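PDB 5C2V: hydrazine synthase subunit beta from Candidatus Kuenenia stuttgartiensis, which forms part of the hydrazine synthase complex, which condenses nitric oxide with ammonium, and may modulate passage of the hydroxylamine intermediate between the gamma and alpha active sites. Local coordinates for residues 19-27 and 37-45; 149-158 and 169-177. All coordinates share one frame; numbering follows the deposited sequence.

Interactions 1 and 2 are equivalent contacts in two different blades of the beta-propeller: each pairs the second and third strands of a four-stranded antiparallel sheet. Interaction 1 belongs to the sheet 15-52, the first along the chain, and interaction 2 to the sheet 144-186, the fourth, with sheets 57-94 and 99-137 between them in sequence. They follow in series, the first hairpin closing before the second opens. Their centres lie about 27 Å apart and their nearest atoms about 12 Å apart, so the two do not touch, and each joins strands within its own blade. Interaction 1 borders the gamma subunit, whereas no other protein chain touches interaction 2.

Interaction 1 of 2, residues 19-27 and 37-45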
ATOM      1  N   THR B  19      31.805 -15.308 -43.901  1.00 61.16           N
ATOM      2  CA  THR B  19      32.830 -14.400 -43.406  1.00 43.55           C
ATOM      3  C   THR B  19      33.070 -13.308 -44.436  1.00 52.87           C
ATOM      4  O   THR B  19      32.452 -13.303 -45.501  1.00 62.10           O
ATOM      5  CB  THR B  19      34.152 -15.131 -43.100  1.00 64.03           C
ATOM      6  OG1 THR B  19      35.094 -14.208 -42.540  1.00 54.83           O
ATOM      7  CG2 THR B  19      34.735 -15.737 -44.369  1.00 69.34           C
ATOM      8  N   MET B  20      33.972 -12.385 -44.126  1.00 60.44           N
ATOM      9  CA  MET B  20      34.208 -11.248 -45.005  1.00 59.36           C
ATOM     10  C   MET B  20      35.680 -10.858 -45.021  1.00 62.50           C
ATOM     11  O   MET B  20      36.377 -10.985 -44.015  1.00 49.82           O
ATOM     12  CB  MET B  20      33.348 -10.061 -44.569  1.00 53.57           C
ATOM     13  CG  MET B  20      33.094  -9.030 -45.652  1.00 68.02           C
ATOM     14  SD  MET B  20      32.024  -7.706 -45.062  1.00 77.19           S
ATOM     15  CE  MET B  20      31.339  -7.108 -46.602  1.00 70.16           C
ATOM     16  N   SER B  21      36.147 -10.393 -46.176  1.00 72.09           N
ATOM     17  CA  SER B  21      37.520  -9.928 -46.312  1.00 69.56           C
ATOM     18  C   SER B  21      37.751  -8.721 -45.409  1.00 70.38           C
ATOM     19  O   SER B  21      36.843  -7.915 -45.207  1.00 79.64           O
ATOM     20  CB  SER B  21      37.828  -9.578 -47.770  1.00 70.31           C
ATOM     21  OG  SER B  21      36.930  -8.601 -48.263  1.00 75.43           O
ATOM     22  N   PRO B  22      38.967  -8.597 -44.855  1.00 67.42           N
ATOM     23  CA  PRO B  22      39.316  -7.488 -43.958  1.00 64.67           C
ATOM     24  C   PRO B  22      39.177  -6.118 -44.621  1.00 53.84           C
ATOM     25  O   PRO B  22      39.094  -5.109 -43.922  1.00 69.63           O
ATOM     26  CB  PRO B  22      40.780  -7.773 -43.596  1.00 61.32           C
ATOM     27  CG  PRO B  22      41.267  -8.714 -44.648  1.00 77.68           C
ATOM     28  CD  PRO B  22      40.085  -9.541 -45.022  1.00 72.97           C
ATOM     29  N   ASP B  23      39.154  -6.089 -45.949  1.00 55.11           N
ATOM     30  CA  ASP B  23      38.917  -4.852 -46.683  1.00 62.90           C
ATOM     31  C   ASP B  23      37.426  -4.675 -46.969  1.00 64.72           C
ATOM     32  O   ASP B  23      37.002  -3.648 -47.501  1.00 59.63           O
ATOM     33  CB  ASP B  23      39.720  -4.838 -47.985  1.00 65.95           C
ATOM     34  CG  ASP B  23      39.530  -6.100 -48.801  1.00 81.63           C
ATOM     35  OD1 ASP B  23      40.238  -7.094 -48.533  1.00 76.98           O
ATOM     36  OD2 ASP B  23      38.675  -6.098 -49.711  1.00 73.44           O
ATOM     37  N   GLY B  24      36.641  -5.687 -46.610  1.00 68.91           N
ATOM     38  CA  GLY B  24      35.191  -5.611 -46.679  1.00 67.50           C
ATOM     39  C   GLY B  24      34.571  -5.626 -48.064  1.00 73.75           C
ATOM     40  O   GLY B  24      33.405  -5.263 -48.223  1.00 65.82           O
ATOM     41  N   SER B  25      35.342  -6.017 -49.073  1.00 86.86           N
ATOM     42  CA  SER B  25      34.823  -6.053 -50.438  1.00 83.36           C
ATOM     43  C   SER B  25      34.239  -7.403 -50.863  1.00 78.40           C
ATOM     44  O   SER B  25      33.598  -7.495 -51.910  1.00 78.81           O
ATOM     45  CB  SER B  25      35.926  -5.657 -51.422  1.00 82.40           C
ATOM     46  OG  SER B  25      37.005  -6.574 -51.370  1.00 93.94           O
ATOM     47  N   THR B  26      34.446  -8.446 -50.062  1.00 68.81           N
ATOM     48  CA  THR B  26      34.053  -9.789 -50.491  1.00 80.12           C
ATOM     49  C   THR B  26      33.527 -10.679 -49.362  1.00 70.80           C
ATOM     50  O   THR B  26      34.090 -10.717 -48.269  1.00 74.71           O
ATOM     51  CB  THR B  26      35.234 -10.509 -51.178  1.00 86.72           C
ATOM     52  OG1 THR B  26      35.805  -9.652 -52.174  1.00 69.91           O
ATOM     53  CG2 THR B  26      34.771 -11.800 -51.838  1.00 77.53           C
ATOM     54  N   LEU B  27      32.445 -11.395 -49.651  1.00 56.29           N
ATOM     55  CA  LEU B  27      31.870 -12.370 -48.733  1.00 65.21           C
ATOM     56  C   LEU B  27      32.132 -13.793 -49.220  1.00 65.87           C
ATOM     57  O   LEU B  27      31.990 -14.091 -50.409  1.00 59.82           O
ATOM     58  CB  LEU B  27      30.366 -12.141 -48.580  1.00 67.42           C
ATOM     59  CG  LEU B  27      29.934 -10.859 -47.867  1.00 61.96           C
ATOM     60  CD1 LEU B  27      28.493 -10.521 -48.201  1.00 58.77           C
ATOM     61  CD2 LEU B  27      30.112 -11.015 -46.366  1.00 61.65           C
ATOM     62  N   VAL B  37      32.429 -23.105 -52.105  1.00 74.58           N
ATOM     63  CA  VAL B  37      32.361 -21.804 -51.447  1.00 56.63           C
ATOM     64  C   VAL B  37      31.928 -20.721 -52.430  1.00 60.19           C
ATOM     65  O   VAL B  37      32.535 -20.551 -53.486  1.00 67.86           O
ATOM     66  CB  VAL B  37      33.714 -21.409 -50.820  1.00 46.17           C
ATOM     67  CG1 VAL B  37      33.661 -19.984 -50.290  1.00 50.37           C
ATOM     68  CG2 VAL B  37      34.096 -22.380 -49.712  1.00 46.34           C
ATOM     69  N   THR B  38      30.875 -19.992 -52.076  1.00 55.29           N
ATOM     70  CA  THR B  38      30.343 -18.937 -52.928  1.00 54.95           C
ATOM     71  C   THR B  38      30.999 -17.591 -52.635  1.00 67.27           C
ATOM     72  O   THR B  38      31.092 -17.171 -51.478  1.00 62.81           O
ATOM     73  CB  THR B  38      28.816 -18.800 -52.758  1.00 46.83           C
ATOM     74  OG1 THR B  38      28.189 -20.062 -53.015  1.00 68.51           O
ATOM     75  CG2 THR B  38      28.259 -17.756 -53.716  1.00 52.15           C
ATOM     76  N   PHE B  39      31.456 -16.922 -53.691  1.00 64.94           N
ATOM     77  CA  PHE B  39      32.035 -15.588 -53.573  1.00 63.38           C
ATOM     78  C   PHE B  39      30.986 -14.532 -53.903  1.00 68.95           C
ATOM     79  O   PHE B  39      30.301 -14.631 -54.921  1.00 69.27           O
ATOM     80  CB  PHE B  39      33.243 -15.422 -54.502  1.00 54.83           C
ATOM     81  CG  PHE B  39      34.470 -16.182 -54.070  1.00 60.35           C
ATOM     82  CD1 PHE B  39      34.429 -17.071 -53.006  1.00 70.33           C
ATOM     83  CD2 PHE B  39      35.674 -15.997 -54.730  1.00 57.02           C
ATOM     84  CE1 PHE B  39      35.561 -17.764 -52.619  1.00 71.62           C
ATOM     85  CE2 PHE B  39      36.808 -16.684 -54.347  1.00 57.88           C
ATOM     86  CZ  PHE B  39      36.753 -17.568 -53.289  1.00 66.84           C
ATOM     87  N   VAL B  40      30.858 -13.524 -53.046  1.00 66.56           N
ATOM     88  CA  VAL B  40      29.905 -12.444 -53.289  1.00 69.40           C
ATOM     89  C   VAL B  40      30.572 -11.076 -53.168  1.00 79.72           C
ATOM     90  O   VAL B  40      31.293 -10.816 -52.209  1.00 78.39           O
ATOM     91  CB  VAL B  40      28.709 -12.512 -52.312  1.00 60.49           C
ATOM     92  CG1 VAL B  40      27.747 -11.359 -52.562  1.00 70.92           C
ATOM     93  CG2 VAL B  40      27.985 -13.843 -52.445  1.00 65.02           C
ATOM     94  N   ASP B  41      30.338 -10.202 -54.141  1.00 75.37           N
ATOM     95  CA  ASP B  41      30.848  -8.838 -54.058  1.00 83.95           C
ATOM     96  C   ASP B  41      29.961  -8.017 -53.128  1.00 76.73           C
ATOM     97  O   ASP B  41      28.745  -7.978 -53.296  1.00 67.80           O
ATOM     98  CB  ASP B  41      30.920  -8.193 -55.444  1.00 79.69           C
ATOM     99  CG  ASP B  41      31.587  -6.832 -55.418  1.00 86.27           C
ATOM    100  OD1 ASP B  41      32.834  -6.783 -55.354  1.00 83.42           O
ATOM    101  OD2 ASP B  41      30.868  -5.812 -55.463  1.00 84.72           O
ATOM    102  N   ALA B  42      30.579  -7.367 -52.146  1.00 83.08           N
ATOM    103  CA  ALA B  42      29.841  -6.644 -51.113  1.00 70.35           C
ATOM    104  C   ALA B  42      29.054  -5.460 -51.666  1.00 66.15           C
ATOM    105  O   ALA B  42      27.938  -5.187 -51.223  1.00 68.40           O
ATOM    106  CB  ALA B  42      30.798  -6.170 -50.032  1.00 77.93           C
ATOM    107  N   ARG B  43      29.638  -4.764 -52.635  1.00 72.82           N
ATOM    108  CA  ARG B  43      29.038  -3.546 -53.165  1.00 74.55           C
ATOM    109  C   ARG B  43      27.890  -3.831 -54.137  1.00 74.92           C
ATOM    110  O   ARG B  43      26.864  -3.150 -54.103  1.00 68.69           O
ATOM    111  CB  ARG B  43      30.111  -2.683 -53.841  1.00 71.30           C
ATOM    112  CG  ARG B  43      31.153  -2.126 -52.870  1.00 65.63           C
ATOM    113  CD  ARG B  43      32.214  -1.303 -53.585  1.00109.39           C
ATOM    114  NE  ARG B  43      33.206  -0.739 -52.671  1.00126.79           N
ATOM    115  CZ  ARG B  43      34.282  -1.386 -52.235  1.00108.38           C
ATOM    116  NH1 ARG B  43      34.523  -2.628 -52.633  1.00 81.25           N
ATOM    117  NH2 ARG B  43      35.125  -0.787 -51.403  1.00100.34           N
ATOM    118  N   THR B  44      28.064  -4.821 -55.009  1.00 85.59           N
ATOM    119  CA  THR B  44      27.017  -5.173 -55.968  1.00 71.22           C
ATOM    120  C   THR B  44      26.063  -6.269 -55.486  1.00 76.12           C
ATOM    121  O   THR B  44      25.028  -6.504 -56.113  1.00 79.42           O
ATOM    122  CB  THR B  44      27.625  -5.631 -57.311  1.00 78.84           C
ATOM    123  OG1 THR B  44      28.350  -6.853 -57.120  1.00 78.68           O
ATOM    124  CG2 THR B  44      28.556  -4.567 -57.870  1.00 72.03           C
ATOM    125  N   GLN B  45      26.403  -6.917 -54.373  1.00 74.63           N
ATOM    126  CA  GLN B  45      25.649  -8.068 -53.862  1.00 75.90           C
ATOM    127  C   GLN B  45      25.356  -9.084 -54.963  1.00 77.71           C
ATOM    128  O   GLN B  45      24.223  -9.535 -55.136  1.00 88.53           O
ATOM    129  CB  GLN B  45      24.351  -7.609 -53.194  1.00 77.73           C
ATOM    130  CG  GLN B  45      24.588  -6.785 -51.940  1.00 76.28           C
ATOM    131  CD  GLN B  45      23.304  -6.360 -51.258  1.00 69.43           C
ATOM    132  OE1 GLN B  45      22.219  -6.449 -51.834  1.00 82.71           O
ATOM    133  NE2 GLN B  45      23.421  -5.896 -50.019  1.00 54.40           N
TER
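A beta hairpin carries this contact: Leu27 and Val40 form an antiparallel hydrogen-bonded pair between strands 26-31 and 36-41. The bond from Leu27 N to Val40 O is 2.9 Å long and nearly straight, with 173° at the hydrogen. The return bond, Val40 N to Leu27 O, has the same 2.9 Å length but is more bent. On this face Leu27 CB meets Val40 CB at 4.1 Å, and Val40 also packs on Ile9 of the gamma subunit. Thr26 and Asp41, the neighbouring non-hydrogen-bonded pair, occupy the other face, where Thr26 CG2 comes to 3.6 Å from Val40 O.

These are the two middle strands of a four-stranded propeller blade, and their pairing persists past the regular ladder. Ala42 N donates to Ser25 O at 3.0 Å, approaching from 54° above the carbonyl plane. The methyl of Ala42 is met by the end of Met20, CE to CB 3.6 Å; the Met20 chain, with CG anti to the backbone N (chi1 -158°) and extended beyond, carries its terminal carbon there from the preceding strand, 15-20. Arg43, extended from CG to NE, sets the edge of its guanidinium against Ser25, NH1 to CB 3.6 Å.

A side-chain acceptor sits at the bend of each segment. Asp41 OD2 accepts from Thr44 N on its anti lone pair at 3.0 Å, an Asx motif where the chain leaves strand 36-41, and also from the Thr44 hydroxyl, which lies out of the carboxylate plane. Ser21 OG accepts from Thr26 N, tying across the type I turn from Ser21 to Gly24.

Interaction 2 of 2, residues 149-158 and 169-177; sequences ISPDGKTLVA and SVDFIDIAS
Backbone bonding between Leu156 and Ile173, and between Ala158 and Asp171, defines the register; each is a two-bond antiparallel pair, with Leu156 N to Ile173 O and Ala158 N to Asp171 O both at 2.9 Å. Past the strand ends Ile175 N adds a bond to Lys154 O at 3.2 Å, its donor 54° above the carbonyl plane.

Apolar packing divides between the two faces. Leu156 lies alongside Ile173 with both side chains pointing the same way, CD1 to CG1 3.8 Å; its CG, anti to the backbone N (chi1 -176°), carries CD1 to that neighbour. Ile175 joins this face, its CG1 4.0 Å from Leu156 CB and its CD1 3.9 Å from Ile149 CG2, the two isoleucines crossing at about a right angle. Strands 155-160 and 168-174 are the two middle strands of a propeller blade. On the opposite face, that of Val157 and Phe172, Val157 CG1 approaches the ring obliquely, 3.6 Å from Phe172 CE2, and Val157 also packs on Val195 and Tyr197 of the next blade.

Side-chain hydrogen bonds lie at both bends: at the type I turn from Ser150 to Gly153, Ser150 OG accepts from Thr155 N and donates to Asp152 OD1, while Asp174 OD2 presents its anti lone pair to Ser177 N at 2.9 Å in an Asx motif.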
ATOM      1  N   ILE B 149      41.032 -15.865 -31.702  1.00 55.18           N
ATOM      2  CA  ILE B 149      42.314 -15.278 -31.327  1.00 68.96           C
ATOM      3  C   ILE B 149      42.143 -13.854 -30.805  1.00 68.43           C
ATOM      4  O   ILE B 149      41.437 -13.040 -31.400  1.00 56.48           O
ATOM      5  CB  ILE B 149      43.305 -15.272 -32.506  1.00 83.12           C
ATOM      6  CG1 ILE B 149      43.417 -16.670 -33.115  1.00 66.74           C
ATOM      7  CG2 ILE B 149      44.672 -14.778 -32.056  1.00 60.94           C
ATOM      8  CD1 ILE B 149      44.436 -16.771 -34.227  1.00 60.38           C
ATOM      9  N   SER B 150      42.792 -13.571 -29.680  1.00 64.78           N
ATOM     10  CA  SER B 150      42.749 -12.252 -29.061  1.00 69.48           C
ATOM     11  C   SER B 150      43.402 -11.198 -29.957  1.00 74.09           C
ATOM     12  O   SER B 150      44.266 -11.526 -30.770  1.00 77.11           O
ATOM     13  CB  SER B 150      43.436 -12.294 -27.696  1.00 71.24           C
ATOM     14  OG  SER B 150      44.786 -12.707 -27.817  1.00 75.10           O
ATOM     15  N   PRO B 151      42.981  -9.928 -29.816  1.00 80.38           N
ATOM     16  CA  PRO B 151      43.525  -8.830 -30.626  1.00 74.55           C
ATOM     17  C   PRO B 151      45.041  -8.672 -30.510  1.00 64.06           C
ATOM     18  O   PRO B 151      45.675  -8.236 -31.471  1.00 67.65           O
ATOM     19  CB  PRO B 151      42.808  -7.590 -30.070  1.00 66.66           C
ATOM     20  CG  PRO B 151      42.242  -8.014 -28.751  1.00 68.44           C
ATOM     21  CD  PRO B 151      41.916  -9.459 -28.916  1.00 65.84           C
ATOM     22  N   ASP B 152      45.612  -9.016 -29.359  1.00 61.76           N
ATOM     23  CA  ASP B 152      47.061  -8.953 -29.191  1.00 69.16           C
ATOM     24  C   ASP B 152      47.720 -10.220 -29.732  1.00 70.29           C
ATOM     25  O   ASP B 152      48.940 -10.286 -29.873  1.00 83.42           O
ATOM     26  CB  ASP B 152      47.434  -8.742 -27.721  1.00 65.09           C
ATOM     27  CG  ASP B 152      46.883  -9.824 -26.817  1.00 87.94           C
ATOM     28  OD1 ASP B 152      45.720 -10.231 -27.017  1.00 91.51           O
ATOM     29  OD2 ASP B 152      47.612 -10.267 -25.905  1.00 81.28           O
ATOM     30  N   GLY B 153      46.899 -11.222 -30.031  1.00 76.92           N
ATOM     31  CA  GLY B 153      47.361 -12.436 -30.680  1.00 62.62           C
ATOM     32  C   GLY B 153      48.272 -13.322 -29.854  1.00 67.84           C
ATOM     33  O   GLY B 153      48.948 -14.194 -30.397  1.00 70.25           O
ATOM     34  N   LYS B 154      48.323 -13.086 -28.547  1.00 71.67           N
ATOM     35  CA  LYS B 154      49.113 -13.932 -27.659  1.00 62.50           C
ATOM     36  C   LYS B 154      48.287 -15.012 -26.957  1.00 68.70           C
ATOM     37  O   LYS B 154      48.835 -15.838 -26.226  1.00 60.12           O
ATOM     38  CB  LYS B 154      49.831 -13.071 -26.622  1.00 67.99           C
ATOM     39  CG  LYS B 154      50.436 -11.811 -27.213  1.00 78.22           C
ATOM     40  CD  LYS B 154      51.103 -10.956 -26.155  1.00 81.41           C
ATOM     41  CE  LYS B 154      51.632  -9.669 -26.765  1.00 79.01           C
ATOM     42  NZ  LYS B 154      52.141  -8.731 -25.731  1.00 79.64           N
ATOM     43  N   THR B 155      46.977 -15.012 -27.183  1.00 68.88           N
ATOM     44  CA  THR B 155      46.098 -15.982 -26.533  1.00 64.51           C
ATOM     45  C   THR B 155      45.026 -16.526 -27.475  1.00 68.49           C
ATOM     46  O   THR B 155      44.538 -15.820 -28.359  1.00 64.03           O
ATOM     47  CB  THR B 155      45.409 -15.380 -25.290  1.00 55.93           C
ATOM     48  OG1 THR B 155      45.012 -14.032 -25.566  1.00 81.04           O
ATOM     49  CG2 THR B 155      46.354 -15.387 -24.098  1.00 57.80           C
ATOM     50  N   LEU B 156      44.667 -17.787 -27.267  1.00 58.81           N
ATOM     51  CA  LEU B 156      43.721 -18.488 -28.128  1.00 63.85           C
ATOM     52  C   LEU B 156      42.656 -19.189 -27.289  1.00 65.65           C
ATOM     53  O   LEU B 156      42.966 -20.107 -26.537  1.00 52.39           O
ATOM     54  CB  LEU B 156      44.476 -19.497 -29.005  1.00 66.19           C
ATOM     55  CG  LEU B 156      43.807 -20.341 -30.098  1.00 54.77           C
ATOM     56  CD1 LEU B 156      43.152 -21.598 -29.532  1.00 69.55           C
ATOM     57  CD2 LEU B 156      42.813 -19.530 -30.909  1.00 70.72           C
ATOM     58  N   VAL B 157      41.401 -18.776 -27.425  1.00 56.73           N
ATOM     59  CA  VAL B 157      40.328 -19.412 -26.668  1.00 58.33           C
ATOM     60  C   VAL B 157      39.630 -20.472 -27.510  1.00 50.97           C
ATOM     61  O   VAL B 157      39.458 -20.304 -28.717  1.00 52.00           O
ATOM     62  CB  VAL B 157      39.286 -18.388 -26.165  1.00 55.01           C
ATOM     63  CG1 VAL B 157      39.903 -17.471 -25.124  1.00 42.96           C
ATOM     64  CG2 VAL B 157      38.712 -17.587 -27.322  1.00 37.96           C
ATOM     65  N   ALA B 158      39.246 -21.572 -26.875  1.00 49.70           N
ATOM     66  CA  ALA B 158      38.538 -22.636 -27.579  1.00 61.37           C
ATOM     67  C   ALA B 158      37.331 -23.118 -26.790  1.00 47.04           C
ATOM     68  O   ALA B 158      37.464 -23.570 -25.653  1.00 41.33           O
ATOM     69  CB  ALA B 158      39.476 -23.796 -27.866  1.00 44.49           C
ATOM     70  N   SER B 169      33.173 -26.453 -21.077  1.00 57.16           N
ATOM     71  CA  SER B 169      34.151 -25.440 -20.713  1.00 40.25           C
ATOM     72  C   SER B 169      34.792 -24.718 -21.890  1.00 45.36           C
ATOM     73  O   SER B 169      34.487 -24.979 -23.054  1.00 59.61           O
ATOM     74  CB  SER B 169      35.246 -26.077 -19.858  1.00 51.14           C
ATOM     75  OG  SER B 169      35.852 -27.161 -20.539  1.00 55.78           O
ATOM     76  N   VAL B 170      35.685 -23.796 -21.548  1.00 57.03           N
ATOM     77  CA  VAL B 170      36.461 -23.036 -22.514  1.00 50.39           C
ATOM     78  C   VAL B 170      37.932 -23.092 -22.118  1.00 62.33           C
ATOM     79  O   VAL B 170      38.283 -22.844 -20.959  1.00 58.23           O
ATOM     80  CB  VAL B 170      35.999 -21.567 -22.593  1.00 36.40           C
ATOM     81  CG1 VAL B 170      36.894 -20.774 -23.532  1.00 44.59           C
ATOM     82  CG2 VAL B 170      34.547 -21.487 -23.039  1.00 39.97           C
ATOM     83  N   ASP B 171      38.782 -23.433 -23.081  1.00 57.63           N
ATOM     84  CA  ASP B 171      40.217 -23.520 -22.844  1.00 60.73           C
ATOM     85  C   ASP B 171      40.939 -22.247 -23.265  1.00 60.37           C
ATOM     86  O   ASP B 171      40.636 -21.659 -24.306  1.00 45.83           O
ATOM     87  CB  ASP B 171      40.814 -24.717 -23.586  1.00 53.98           C
ATOM     88  CG  ASP B 171      40.736 -25.997 -22.782  1.00 64.16           C
ATOM     89  OD1 ASP B 171      40.594 -25.916 -21.545  1.00 67.64           O
ATOM     90  OD2 ASP B 171      40.826 -27.085 -23.387  1.00 67.89           O
ATOM     91  N   PHE B 172      41.898 -21.835 -22.442  1.00 53.21           N
ATOM     92  CA  PHE B 172      42.758 -20.703 -22.753  1.00 59.46           C
ATOM     93  C   PHE B 172      44.155 -21.199 -23.119  1.00 58.00           C
ATOM     94  O   PHE B 172      44.792 -21.918 -22.349  1.00 58.79           O
ATOM     95  CB  PHE B 172      42.823 -19.730 -21.573  1.00 70.98           C
ATOM     96  CG  PHE B 172      41.521 -19.032 -21.290  1.00 69.79           C
ATOM     97  CD1 PHE B 172      40.563 -19.621 -20.480  1.00 69.24           C
ATOM     98  CD2 PHE B 172      41.258 -17.784 -21.831  1.00 62.33           C
ATOM     99  CE1 PHE B 172      39.367 -18.979 -20.220  1.00 72.71           C
ATOM    100  CE2 PHE B 172      40.063 -17.137 -21.572  1.00 65.30           C
ATOM    101  CZ  PHE B 172      39.117 -17.736 -20.766  1.00 63.71           C
ATOM    102  N   ILE B 173      44.617 -20.817 -24.304  1.00 63.61           N
ATOM    103  CA  ILE B 173      45.900 -21.276 -24.819  1.00 70.07           C
ATOM    104  C   ILE B 173      46.877 -20.115 -24.949  1.00 63.88           C
ATOM    105  O   ILE B 173      46.505 -19.030 -25.396  1.00 45.63           O
ATOM    106  CB  ILE B 173      45.754 -21.949 -26.203  1.00 65.49           C
ATOM    107  CG1 ILE B 173      44.517 -22.849 -26.250  1.00 59.04           C
ATOM    108  CG2 ILE B 173      47.010 -22.733 -26.556  1.00 65.62           C
ATOM    109  CD1 ILE B 173      44.577 -24.012 -25.309  1.00 50.47           C
ATOM    110  N   ASP B 174      48.128 -20.347 -24.569  1.00 74.79           N
ATOM    111  CA  ASP B 174      49.174 -19.360 -24.794  1.00 69.72           C
ATOM    112  C   ASP B 174      49.840 -19.677 -26.125  1.00 68.78           C
ATOM    113  O   ASP B 174      50.492 -20.709 -26.270  1.00 82.03           O
ATOM    114  CB  ASP B 174      50.194 -19.365 -23.654  1.00 68.81           C
ATOM    115  CG  ASP B 174      51.165 -18.203 -23.738  1.00 86.03           C
ATOM    116  OD1 ASP B 174      50.887 -17.149 -23.130  1.00 81.37           O
ATOM    117  OD2 ASP B 174      52.206 -18.343 -24.414  1.00 85.11           O
ATOM    118  N   ILE B 175      49.665 -18.783 -27.095  1.00 69.07           N
ATOM    119  CA  ILE B 175      50.082 -19.038 -28.471  1.00 64.88           C
ATOM    120  C   ILE B 175      51.584 -19.271 -28.599  1.00 72.97           C
ATOM    121  O   ILE B 175      52.016 -20.212 -29.269  1.00 85.91           O
ATOM    122  CB  ILE B 175      49.657 -17.880 -29.398  1.00 64.26           C
ATOM    123  CG1 ILE B 175      48.141 -17.911 -29.601  1.00 48.51           C
ATOM    124  CG2 ILE B 175      50.377 -17.963 -30.737  1.00 53.51           C
ATOM    125  CD1 ILE B 175      47.636 -16.995 -30.691  1.00 57.85           C
ATOM    126  N   ALA B 176      52.377 -18.425 -27.951  1.00 71.56           N
ATOM    127  CA  ALA B 176      53.825 -18.590 -27.958  1.00 83.56           C
ATOM    128  C   ALA B 176      54.218 -19.905 -27.289  1.00 83.28           C
ATOM    129  O   ALA B 176      55.146 -20.584 -27.729  1.00 87.38           O
ATOM    130  CB  ALA B 176      54.499 -17.416 -27.266  1.00 65.94           C
ATOM    131  N   SER B 177      53.511 -20.255 -26.219  1.00 76.42           N
ATOM    132  CA  SER B 177      53.766 -21.500 -25.500  1.00 76.90           C
ATOM    133  C   SER B 177      53.143 -22.711 -26.197  1.00 85.12           C
ATOM    134  O   SER B 177      53.770 -23.765 -26.305  1.00 82.04           O
ATOM    135  CB  SER B 177      53.243 -21.398 -24.066  1.00 79.20           C
ATOM    136  OG  SER B 177      53.571 -22.555 -23.320  1.00 81.59           O
TER